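Local coordinates for protein putative HTH-type transcriptional regulator PH0061 (Pyrococcus horikoshii, PDB 2DBB) that probably binds specific DNA sequences as a helix-turn-helix transcriptional regulator of the AsnC family, at residues 72-77 with 105-110; 87-92 with 125-130; 9-14 with 41-46; 66-71 with 139-144. All blocks are in the same frame, centred on the assembly; numbering follows the deposited sequence.

Contact 1: 72-77 with 105-110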
# COMPACT_ATOMS: atom_id res chain seq x y z
N VAL B 72 -9.14 -2.28 -9.28
CA VAL B 72 -9.54 -2.40 -10.67
C VAL B 72 -8.51 -3.26 -11.41
O VAL B 72 -7.32 -2.96 -11.45
CB VAL B 72 -9.65 -1.01 -11.33
CG1 VAL B 72 -10.06 -1.15 -12.80
CG2 VAL B 72 -10.68 -0.18 -10.57
N LEU B 73 -9.00 -4.36 -11.96
CA LEU B 73 -8.17 -5.31 -12.69
C LEU B 73 -8.40 -5.06 -14.17
O LEU B 73 -9.53 -5.15 -14.66
CB LEU B 73 -8.58 -6.73 -12.30
CG LEU B 73 -8.66 -6.98 -10.79
CD1 LEU B 73 -9.38 -8.29 -10.52
CD2 LEU B 73 -7.27 -6.99 -10.19
N ILE B 74 -7.33 -4.75 -14.89
CA ILE B 74 -7.46 -4.45 -16.31
C ILE B 74 -6.67 -5.37 -17.22
O ILE B 74 -5.51 -5.67 -16.95
CB ILE B 74 -7.00 -3.00 -16.60
CG1 ILE B 74 -7.80 -2.01 -15.75
CG2 ILE B 74 -7.17 -2.70 -18.08
CD1 ILE B 74 -7.17 -0.60 -15.68
N LYS B 75 -7.31 -5.80 -18.30
CA LYS B 75 -6.65 -6.62 -19.31
C LYS B 75 -6.66 -5.79 -20.59
O LYS B 75 -7.72 -5.48 -21.12
CB LYS B 75 -7.39 -7.93 -19.54
CG LYS B 75 -6.64 -8.89 -20.46
CD LYS B 75 -5.26 -9.19 -19.88
CE LYS B 75 -4.40 -10.05 -20.81
NZ LYS B 75 -3.05 -10.30 -20.20
N SER B 76 -5.48 -5.41 -21.07
CA SER B 76 -5.35 -4.60 -22.28
C SER B 76 -5.34 -5.40 -23.58
O SER B 76 -5.03 -6.59 -23.61
CB SER B 76 -4.07 -3.77 -22.21
OG SER B 76 -4.11 -2.85 -21.13
N LYS B 77 -5.69 -4.71 -24.67
CA LYS B 77 -5.70 -5.33 -25.98
C LYS B 77 -4.30 -5.26 -26.58
O LYS B 77 -3.90 -6.14 -27.34
CB LYS B 77 -6.69 -4.61 -26.90
CG LYS B 77 -8.13 -4.60 -26.40
CD LYS B 77 -9.01 -3.79 -27.34
CE LYS B 77 -10.44 -3.66 -26.81
NZ LYS B 77 -11.09 -4.99 -26.63
N TYR B 105 -4.45 -10.32 -15.71
CA TYR B 105 -4.66 -8.88 -15.86
C TYR B 105 -3.28 -8.22 -15.90
O TYR B 105 -2.43 -8.51 -15.06
CB TYR B 105 -5.47 -8.35 -14.68
CG TYR B 105 -6.80 -9.04 -14.52
CD1 TYR B 105 -7.88 -8.70 -15.32
CD2 TYR B 105 -6.97 -10.06 -13.58
CE1 TYR B 105 -9.10 -9.36 -15.20
CE2 TYR B 105 -8.18 -10.73 -13.45
CZ TYR B 105 -9.24 -10.37 -14.26
OH TYR B 105 -10.44 -11.03 -14.15
N ASN B 106 -3.07 -7.33 -16.86
CA ASN B 106 -1.77 -6.68 -16.97
C ASN B 106 -1.68 -5.34 -16.24
O ASN B 106 -0.59 -4.81 -16.04
CB ASN B 106 -1.35 -6.54 -18.44
CG ASN B 106 -2.37 -5.80 -19.28
OD1 ASN B 106 -3.52 -6.22 -19.41
ND2 ASN B 106 -1.95 -4.68 -19.86
N ILE B 107 -2.82 -4.80 -15.81
CA ILE B 107 -2.82 -3.55 -15.08
C ILE B 107 -3.69 -3.71 -13.83
O ILE B 107 -4.83 -4.16 -13.90
CB ILE B 107 -3.36 -2.37 -15.94
CG1 ILE B 107 -2.51 -2.22 -17.20
CG2 ILE B 107 -3.29 -1.07 -15.14
CD1 ILE B 107 -3.07 -1.24 -18.22
N ILE B 108 -3.11 -3.36 -12.69
CA ILE B 108 -3.78 -3.46 -11.40
C ILE B 108 -3.80 -2.08 -10.78
O ILE B 108 -2.75 -1.48 -10.58
CB ILE B 108 -3.04 -4.41 -10.43
CG1 ILE B 108 -2.86 -5.78 -11.08
CG2 ILE B 108 -3.84 -4.55 -9.13
CD1 ILE B 108 -4.15 -6.44 -11.46
N VAL B 109 -5.00 -1.59 -10.46
CA VAL B 109 -5.17 -0.26 -9.90
C VAL B 109 -5.93 -0.24 -8.58
O VAL B 109 -6.91 -0.95 -8.42
CB VAL B 109 -5.93 0.65 -10.89
CG1 VAL B 109 -6.06 2.06 -10.31
CG2 VAL B 109 -5.22 0.67 -12.23
N ARG B 110 -5.47 0.57 -7.64
CA ARG B 110 -6.18 0.70 -6.38
C ARG B 110 -6.75 2.11 -6.33
O ARG B 110 -6.03 3.08 -6.60
CB ARG B 110 -5.26 0.48 -5.17
CG ARG B 110 -5.98 0.75 -3.85
CD ARG B 110 -5.04 0.64 -2.64
NE ARG B 110 -4.54 -0.71 -2.43
CZ ARG B 110 -5.26 -1.71 -1.92
NH1 ARG B 110 -6.52 -1.51 -1.56
NH2 ARG B 110 -4.71 -2.91 -1.77
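Strand 72-76 runs antiparallel to strand 107-110, and four strong backbone bonds tie them. Val72 N reaches Val109 O at 2.7 Å in a nearly straight bond, and Val109 N returns to Val72 O; Ile74 and Ile107 are the next hydrogen-bonded pair, Ile74 N giving to Ile107 O and Ile107 N to Ile74 O. Ile74 O is gripped twice, because Asn106 N also points at it, though that bond is bent and weak. Two residues, Asn106 and Ile107, therefore face Ile74: a classic beta bulge. Past it, the Asn106 side chain takes over from the backbone. Its CG stands in the crowded position between N and the carbonyl carbon (chi1 56°), so OD1 receives Ser76 N on a lone pair at 2.7 Å while ND2 donates to Ser76 OG, which lies close to the amide plane, at 3.1 Å. An alanine here would lose both bonds and would probably leave the end of strand 72-76 less firmly held. On one sheet face, Ile74 CB meets Ile107 CB at 3.8 Å and Val72 packs beside Val109, beneath helices 79-89 and 117-129. On the other, Leu73 CB sits over the centre of the Tyr105 ring, 3.7 Å from its centroid, in a CH-pi contact, and Leu73 CD2 presses on Ile108 CD1 at a tight 3.4 Å. Leu73 and Tyr105 of the second subunit pack against this face. This four-stranded antiparallel sheet, helices on one face and dimer partner on the other, is typical of the ferredoxin-like C-terminal domain of the AsnC family.

Contact 2: 87-92 with 125-130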
# COMPACT_ATOMS: atom_id res chain seq x y z
N SER B 87 -0.57 6.28 -18.07
CA SER B 87 -0.21 7.69 -17.99
C SER B 87 -1.48 8.51 -17.80
O SER B 87 -1.46 9.59 -17.21
CB SER B 87 0.52 8.14 -19.27
OG SER B 87 -0.33 8.11 -20.40
N GLU B 88 -2.59 7.98 -18.31
CA GLU B 88 -3.89 8.64 -18.21
C GLU B 88 -4.43 8.66 -16.77
O GLU B 88 -5.01 9.65 -16.34
CB GLU B 88 -4.91 7.93 -19.11
CG GLU B 88 -5.42 8.75 -20.29
CD GLU B 88 -6.29 9.92 -19.86
OE1 GLU B 88 -7.36 9.69 -19.25
OE2 GLU B 88 -5.91 11.08 -20.14
N ILE B 89 -4.23 7.57 -16.04
CA ILE B 89 -4.74 7.49 -14.67
C ILE B 89 -3.75 7.76 -13.54
O ILE B 89 -4.17 8.04 -12.41
CB ILE B 89 -5.37 6.10 -14.41
CG1 ILE B 89 -4.29 5.02 -14.50
CG2 ILE B 89 -6.48 5.83 -15.42
CD1 ILE B 89 -4.77 3.63 -14.16
N SER B 90 -2.46 7.69 -13.82
CA SER B 90 -1.46 7.90 -12.78
C SER B 90 -1.51 9.26 -12.09
O SER B 90 -1.03 9.40 -10.97
CB SER B 90 -0.06 7.67 -13.34
OG SER B 90 0.13 6.29 -13.62
N ASP B 91 -2.08 10.27 -12.76
CA ASP B 91 -2.17 11.60 -12.17
C ASP B 91 -3.45 11.83 -11.39
O ASP B 91 -3.58 12.85 -10.72
CB ASP B 91 -2.03 12.68 -13.25
CG ASP B 91 -0.71 12.61 -13.97
OD1 ASP B 91 0.30 12.24 -13.33
OD2 ASP B 91 -0.68 12.96 -15.17
N ILE B 92 -4.40 10.91 -11.49
CA ILE B 92 -5.66 11.06 -10.76
C ILE B 92 -5.36 10.90 -9.27
O ILE B 92 -4.72 9.93 -8.86
CB ILE B 92 -6.68 10.01 -11.19
CG1 ILE B 92 -6.94 10.14 -12.70
CG2 ILE B 92 -7.97 10.21 -10.41
CD1 ILE B 92 -7.87 9.08 -13.25
N SER B 125 -17.58 5.13 -12.11
CA SER B 125 -18.00 5.35 -13.49
C SER B 125 -17.12 6.41 -14.13
O SER B 125 -16.72 6.28 -15.28
CB SER B 125 -19.45 5.82 -13.55
OG SER B 125 -20.31 4.84 -12.99
N GLU B 126 -16.81 7.47 -13.38
CA GLU B 126 -15.96 8.52 -13.92
C GLU B 126 -14.59 7.95 -14.24
O GLU B 126 -14.04 8.21 -15.31
CB GLU B 126 -15.79 9.66 -12.92
CG GLU B 126 -17.04 10.49 -12.69
CD GLU B 126 -16.71 11.94 -12.44
OE1 GLU B 126 -15.86 12.22 -11.57
OE2 GLU B 126 -17.31 12.81 -13.12
N PHE B 127 -14.04 7.18 -13.31
CA PHE B 127 -12.73 6.58 -13.52
C PHE B 127 -12.71 5.67 -14.74
O PHE B 127 -11.81 5.74 -15.57
CB PHE B 127 -12.29 5.78 -12.29
CG PHE B 127 -11.00 5.03 -12.50
CD1 PHE B 127 -9.79 5.71 -12.55
CD2 PHE B 127 -11.02 3.66 -12.73
CE1 PHE B 127 -8.61 5.04 -12.82
CE2 PHE B 127 -9.84 2.98 -13.00
CZ PHE B 127 -8.63 3.66 -13.05
N LEU B 128 -13.72 4.81 -14.84
CA LEU B 128 -13.80 3.86 -15.94
C LEU B 128 -13.88 4.52 -17.32
O LEU B 128 -13.40 3.96 -18.30
CB LEU B 128 -14.98 2.91 -15.72
CG LEU B 128 -14.85 2.04 -14.46
CD1 LEU B 128 -16.10 1.23 -14.24
CD2 LEU B 128 -13.63 1.13 -14.58
N GLN B 129 -14.47 5.71 -17.39
CA GLN B 129 -14.57 6.41 -18.67
C GLN B 129 -13.17 6.67 -19.21
O GLN B 129 -12.97 6.75 -20.42
CB GLN B 129 -15.33 7.73 -18.52
CG GLN B 129 -16.80 7.56 -18.20
CD GLN B 129 -17.55 8.88 -18.17
OE1 GLN B 129 -17.26 9.76 -17.35
NE2 GLN B 129 -18.52 9.03 -19.06
N ARG B 130 -12.21 6.80 -18.30
CA ARG B 130 -10.83 7.06 -18.65
C ARG B 130 -10.10 5.82 -19.14
O ARG B 130 -8.96 5.89 -19.58
CB ARG B 130 -10.10 7.66 -17.45
CG ARG B 130 -10.58 9.06 -17.11
CD ARG B 130 -10.27 9.42 -15.68
NE ARG B 130 -10.52 10.83 -15.41
CZ ARG B 130 -9.77 11.82 -15.88
NH1 ARG B 130 -8.72 11.56 -16.64
NH2 ARG B 130 -10.08 13.08 -15.59
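Arg130 leaves the C-terminal end of helix 117-129 with CG anti to the carbonyl carbon (chi1 -69°) and stays extended as far as NE. Its CB and CG pass Glu88 OE1, each 3.9 Å away. CD comes next, met by the tip of Ile92, its CD1, at 3.4 Å, and NE lies a little farther from that same methyl. Then chi4 swings the guanidinium round, so that NH1 approaches Glu88 OE1 at 3.5 Å near the guanidinium plane. This is a salt bridge without a hydrogen bond, the carboxylate and guanidinium planes being only 8° apart; Lys132 gives the carboxylate a second, long and weak ionic partner. The two helices are those laid on one face of the four-stranded sheet in the ferredoxin-like fold, and here their C-terminal ends come together. Deeper in, Phe127 has CG anti to its backbone N, which carries the ring toward the other helix. Ile89 CG2 touches Phe127 CE1 at 3.5 Å, while Ile92 CD1 comes to the ring edge at Phe127 CD1, 3.9 Å off. A type I turn from Ile89 to Ile92, closed by Ile92 N on Ile89 O, brings both isoleucines to this side, and Val109 of the sheet lies beneath Ile89 and Phe127.

Contact 3: 9-14 with 41-46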
# COMPACT_ATOMS: atom_id res chain seq x y z
N ARG B 9 23.81 -4.02 4.70
CA ARG B 9 23.04 -4.66 5.76
C ARG B 9 22.38 -3.68 6.74
O ARG B 9 21.25 -3.91 7.19
CB ARG B 9 23.92 -5.64 6.55
CG ARG B 9 23.13 -6.51 7.52
CD ARG B 9 24.02 -7.52 8.24
NE ARG B 9 23.25 -8.47 9.03
CZ ARG B 9 22.38 -9.35 8.53
NH1 ARG B 9 22.17 -9.39 7.22
NH2 ARG B 9 21.72 -10.18 9.33
N VAL B 10 23.09 -2.61 7.08
CA VAL B 10 22.55 -1.62 8.00
C VAL B 10 21.45 -0.80 7.32
O VAL B 10 20.49 -0.39 7.97
CB VAL B 10 23.65 -0.67 8.51
CG1 VAL B 10 23.04 0.45 9.34
CG2 VAL B 10 24.65 -1.46 9.35
N ASP B 11 21.60 -0.54 6.03
CA ASP B 11 20.59 0.22 5.31
C ASP B 11 19.27 -0.54 5.30
O ASP B 11 18.20 0.05 5.46
CB ASP B 11 21.03 0.49 3.86
CG ASP B 11 22.18 1.48 3.77
OD1 ASP B 11 22.08 2.58 4.35
OD2 ASP B 11 23.18 1.16 3.09
N MET B 12 19.34 -1.86 5.13
CA MET B 12 18.12 -2.67 5.12
C MET B 12 17.44 -2.65 6.48
O MET B 12 16.22 -2.55 6.56
CB MET B 12 18.44 -4.11 4.70
CG MET B 12 17.20 -4.96 4.40
SD MET B 12 16.16 -4.40 3.00
CE MET B 12 14.78 -3.72 3.85
N GLN B 13 18.22 -2.75 7.55
CA GLN B 13 17.64 -2.73 8.90
C GLN B 13 16.92 -1.41 9.11
O GLN B 13 15.81 -1.36 9.62
CB GLN B 13 18.75 -2.89 9.95
CG GLN B 13 19.57 -4.16 9.79
CD GLN B 13 20.72 -4.23 10.78
OE1 GLN B 13 21.38 -3.24 11.05
NE2 GLN B 13 20.98 -5.43 11.30
N LEU B 14 17.58 -0.34 8.68
CA LEU B 14 17.06 1.01 8.78
C LEU B 14 15.72 1.11 8.04
O LEU B 14 14.77 1.71 8.53
CB LEU B 14 18.10 1.96 8.17
CG LEU B 14 18.20 3.42 8.60
CD1 LEU B 14 18.03 3.58 10.10
CD2 LEU B 14 19.56 3.93 8.16
N ALA B 41 22.22 9.85 9.97
CA ALA B 41 21.79 10.97 9.13
C ALA B 41 22.27 10.76 7.70
O ALA B 41 21.49 10.86 6.76
CB ALA B 41 22.34 12.27 9.69
N ARG B 42 23.56 10.47 7.55
CA ARG B 42 24.13 10.24 6.23
C ARG B 42 23.47 9.06 5.52
O ARG B 42 23.18 9.14 4.32
CB ARG B 42 25.64 10.02 6.32
CG ARG B 42 26.46 11.30 6.17
CD ARG B 42 27.39 11.53 7.36
NE ARG B 42 28.16 10.33 7.69
CZ ARG B 42 28.96 10.22 8.75
NH1 ARG B 42 29.10 11.24 9.58
NH2 ARG B 42 29.60 9.08 8.98
N ARG B 43 23.25 7.97 6.24
CA ARG B 43 22.63 6.78 5.65
C ARG B 43 21.23 7.08 5.12
O ARG B 43 20.91 6.76 3.98
CB ARG B 43 22.59 5.64 6.66
CG ARG B 43 23.95 5.01 6.90
CD ARG B 43 23.90 3.94 7.98
NE ARG B 43 25.11 3.12 7.98
CZ ARG B 43 25.45 2.27 7.01
NH1 ARG B 43 24.66 2.12 5.95
NH2 ARG B 43 26.57 1.57 7.10
N ILE B 44 20.40 7.70 5.96
CA ILE B 44 19.04 8.03 5.55
C ILE B 44 19.05 8.99 4.38
O ILE B 44 18.24 8.89 3.46
CB ILE B 44 18.25 8.66 6.70
CG1 ILE B 44 17.91 7.59 7.73
CG2 ILE B 44 16.97 9.33 6.17
CD1 ILE B 44 17.11 8.10 8.90
N ASP B 45 20.00 9.93 4.39
CA ASP B 45 20.10 10.90 3.32
C ASP B 45 20.44 10.23 2.00
O ASP B 45 19.88 10.57 0.96
CB ASP B 45 21.15 11.95 3.67
CG ASP B 45 20.81 13.31 3.12
OD1 ASP B 45 21.30 13.66 2.02
OD2 ASP B 45 20.02 14.01 3.78
N LYS B 46 21.34 9.26 2.04
CA LYS B 46 21.72 8.54 0.83
C LYS B 46 20.54 7.72 0.33
O LYS B 46 20.27 7.68 -0.87
CB LYS B 46 22.91 7.62 1.12
CG LYS B 46 23.58 7.05 -0.12
CD LYS B 46 24.08 8.18 -1.03
CE LYS B 46 24.85 7.62 -2.23
NZ LYS B 46 25.34 8.70 -3.13
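Arg43 leaves its helix with CG anti to the carbonyl carbon (chi1 -74°), runs extended to NE, and turns at chi4 (-68°) to lay its guanidinium against helix 9-14. Asp11 takes the same kind of first torsion, which brings its carboxylate to NH1. The two helices, crossing steeply, belong to the winged helix-turn-helix domain: 37-49 is the second helix of the predicted DNA-binding motif, probably the recognition helix, and 9-18 packs across it. Arg43 NH1 lies 3.1 Å from Asp11 OD1, a salt bridge whose hydrogen bond is bent and weak, with carboxylate and guanidinium planes 62° apart. The stronger polar partner of Arg43 is Asp8, whose OD2 takes a salt bridge from the same NH1 and also accepts the backbone N of Asp11. Two negative groups thus converge on one nitrogen and would be expected to favour the charged arginine. Val10 lies over one guanidinium face, its CG1 3.6 Å from Arg43 NE and its CB 3.8 Å from CZ. A leucine in place of Arg43 would lose both salt bridges and would probably leave the start of helix 9-18 less well fixed to helix 37-49. Below the charges the interface becomes apolar, with Leu29 of helix 26-32 touching both Leu14 and Ile44; Leu14 CD2 ends 3.8 Å from Arg43 CB and 4.0 Å from Ile44 CG1.

Contact 4: 66-71 with 139-144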
# COMPACT_ATOMS: atom_id res chain seq x y z
N GLY B 66 -13.91 7.31 6.55
CA GLY B 66 -15.07 7.45 5.70
C GLY B 66 -14.81 7.06 4.25
O GLY B 66 -15.52 7.51 3.35
N TYR B 67 -13.82 6.20 4.03
CA TYR B 67 -13.47 5.76 2.69
C TYR B 67 -13.55 4.24 2.57
O TYR B 67 -13.72 3.53 3.57
CB TYR B 67 -12.03 6.17 2.34
CG TYR B 67 -11.77 7.66 2.30
CD1 TYR B 67 -12.34 8.47 1.31
CD2 TYR B 67 -10.94 8.26 3.24
CE1 TYR B 67 -12.08 9.83 1.26
CE2 TYR B 67 -10.66 9.63 3.20
CZ TYR B 67 -11.24 10.40 2.20
OH TYR B 67 -10.96 11.75 2.15
N MET B 68 -13.43 3.76 1.34
CA MET B 68 -13.42 2.33 1.04
C MET B 68 -12.51 2.15 -0.17
O MET B 68 -12.36 3.06 -0.99
CB MET B 68 -14.84 1.83 0.70
CG MET B 68 -15.40 2.29 -0.64
SD MET B 68 -16.98 1.47 -1.12
CE MET B 68 -16.37 -0.06 -1.70
N TYR B 69 -11.86 1.00 -0.26
CA TYR B 69 -10.98 0.72 -1.38
C TYR B 69 -11.72 -0.03 -2.48
O TYR B 69 -12.74 -0.68 -2.24
CB TYR B 69 -9.80 -0.18 -0.97
CG TYR B 69 -8.67 0.52 -0.26
CD1 TYR B 69 -8.12 1.70 -0.77
CD2 TYR B 69 -8.09 -0.04 0.88
CE1 TYR B 69 -7.02 2.30 -0.16
CE2 TYR B 69 -7.00 0.57 1.51
CZ TYR B 69 -6.47 1.74 0.98
OH TYR B 69 -5.38 2.33 1.57
N ALA B 70 -11.19 0.08 -3.68
CA ALA B 70 -11.71 -0.62 -4.84
C ALA B 70 -10.47 -1.01 -5.61
O ALA B 70 -9.52 -0.22 -5.69
CB ALA B 70 -12.59 0.29 -5.68
N ILE B 71 -10.44 -2.23 -6.12
CA ILE B 71 -9.31 -2.68 -6.90
C ILE B 71 -9.85 -2.85 -8.31
O ILE B 71 -10.90 -3.46 -8.51
CB ILE B 71 -8.78 -4.05 -6.41
CG1 ILE B 71 -8.25 -3.94 -4.97
CG2 ILE B 71 -7.69 -4.54 -7.34
CD1 ILE B 71 -7.01 -3.08 -4.82
N VAL B 139 -13.97 -4.68 -11.46
CA VAL B 139 -13.90 -3.80 -10.30
C VAL B 139 -14.24 -4.61 -9.06
O VAL B 139 -15.30 -5.24 -8.99
CB VAL B 139 -14.91 -2.63 -10.39
CG1 VAL B 139 -14.82 -1.78 -9.12
CG2 VAL B 139 -14.61 -1.77 -11.62
N ILE B 140 -13.33 -4.62 -8.09
CA ILE B 140 -13.57 -5.34 -6.84
C ILE B 140 -13.73 -4.32 -5.72
O ILE B 140 -12.81 -3.56 -5.43
CB ILE B 140 -12.38 -6.25 -6.45
CG1 ILE B 140 -11.99 -7.16 -7.62
CG2 ILE B 140 -12.75 -7.07 -5.22
CD1 ILE B 140 -13.10 -8.09 -8.07
N LEU B 141 -14.91 -4.28 -5.10
CA LEU B 141 -15.14 -3.36 -3.99
C LEU B 141 -14.57 -4.03 -2.74
O LEU B 141 -14.85 -5.20 -2.48
CB LEU B 141 -16.64 -3.10 -3.83
CG LEU B 141 -17.36 -2.62 -5.10
CD1 LEU B 141 -18.82 -2.33 -4.79
CD2 LEU B 141 -16.67 -1.36 -5.63
N ILE B 142 -13.76 -3.31 -1.97
CA ILE B 142 -13.17 -3.90 -0.77
C ILE B 142 -14.04 -3.67 0.46
O ILE B 142 -14.13 -2.56 0.96
CB ILE B 142 -11.76 -3.34 -0.50
CG1 ILE B 142 -10.86 -3.57 -1.73
CG2 ILE B 142 -11.14 -4.03 0.72
CD1 ILE B 142 -10.74 -5.05 -2.14
N SER B 143 -14.67 -4.73 0.95
CA SER B 143 -15.53 -4.63 2.11
C SER B 143 -14.74 -4.69 3.41
O SER B 143 -15.19 -4.17 4.44
CB SER B 143 -16.57 -5.75 2.09
OG SER B 143 -15.94 -7.02 1.99
N GLU B 144 -13.56 -5.30 3.37
CA GLU B 144 -12.74 -5.38 4.57
C GLU B 144 -11.25 -5.43 4.29
O GLU B 144 -10.79 -6.16 3.41
CB GLU B 144 -13.10 -6.64 5.38
CG GLU B 144 -14.53 -6.69 5.90
CD GLU B 144 -14.91 -8.07 6.41
OE1 GLU B 144 -14.17 -8.62 7.25
OE2 GLU B 144 -15.96 -8.60 5.98
O HOH W 1 -12.28 -0.75 1.73
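Ile71 O is held by two contacts: a nearly straight hydrogen bond from Ile140 N at 2.7 Å, close to the C=O axis, and a CA-H...O approach from Val139 CA at 3.5 Å. The reverse bond, Ile71 N to Ile140 O, completes an antiparallel hydrogen-bonded pair, and Ile140 O also receives the CA-H of Ala70. Two residues along, Ile142 N still reaches Tyr69 O at 2.8 Å, but from 35° above the carbonyl plane. The return bond is missing: a water accepts from Tyr69 N and donates to Ile142 O, each at 2.7 Å, just where the chain prepares to turn a corner at Ser143. The side chains that meet across the two strands do so through carbon atoms. Ile142 CG1 lies against Tyr69 CB at 3.6 Å, and its CD1 meets Ile71 CG1. Met68, bent at chi3 (-78°), brings CE back to Leu141 CB, 3.7 Å away. Leu141 and Ile142 also pair with a strand of the second subunit, so this edge of the ferredoxin-like sheet continues across the dimer, where Ile108 of that subunit packs on Ile71 and Ile140. One water thus satisfies the N-H of Tyr69 and the C=O of Ile142 where the strands part too far for a direct bond.

How the contacts relate
Contacts 1 and 4 are buried strand pairings on either edge of the shared strand 67-76, held by backbone bonds and aliphatic packing, contact 1 adding an amide side chain and an aromatic ring, contact 4 a water bridge, with one face turned to the second subunit. Contact 2 lies above that sheet, between its two helices: only partly buried, it has no hydrogen bond across and combines hydrophobic packing with one outer salt bridge. It meets contact 1 through Val109 and Val72, and barely brushes contact 4. Contact 3 stands apart in the predicted DNA-binding domain, its centre about 35 Å from those of contacts 1 and 4; its helices join through charges around an arginine above a hydrophobic core.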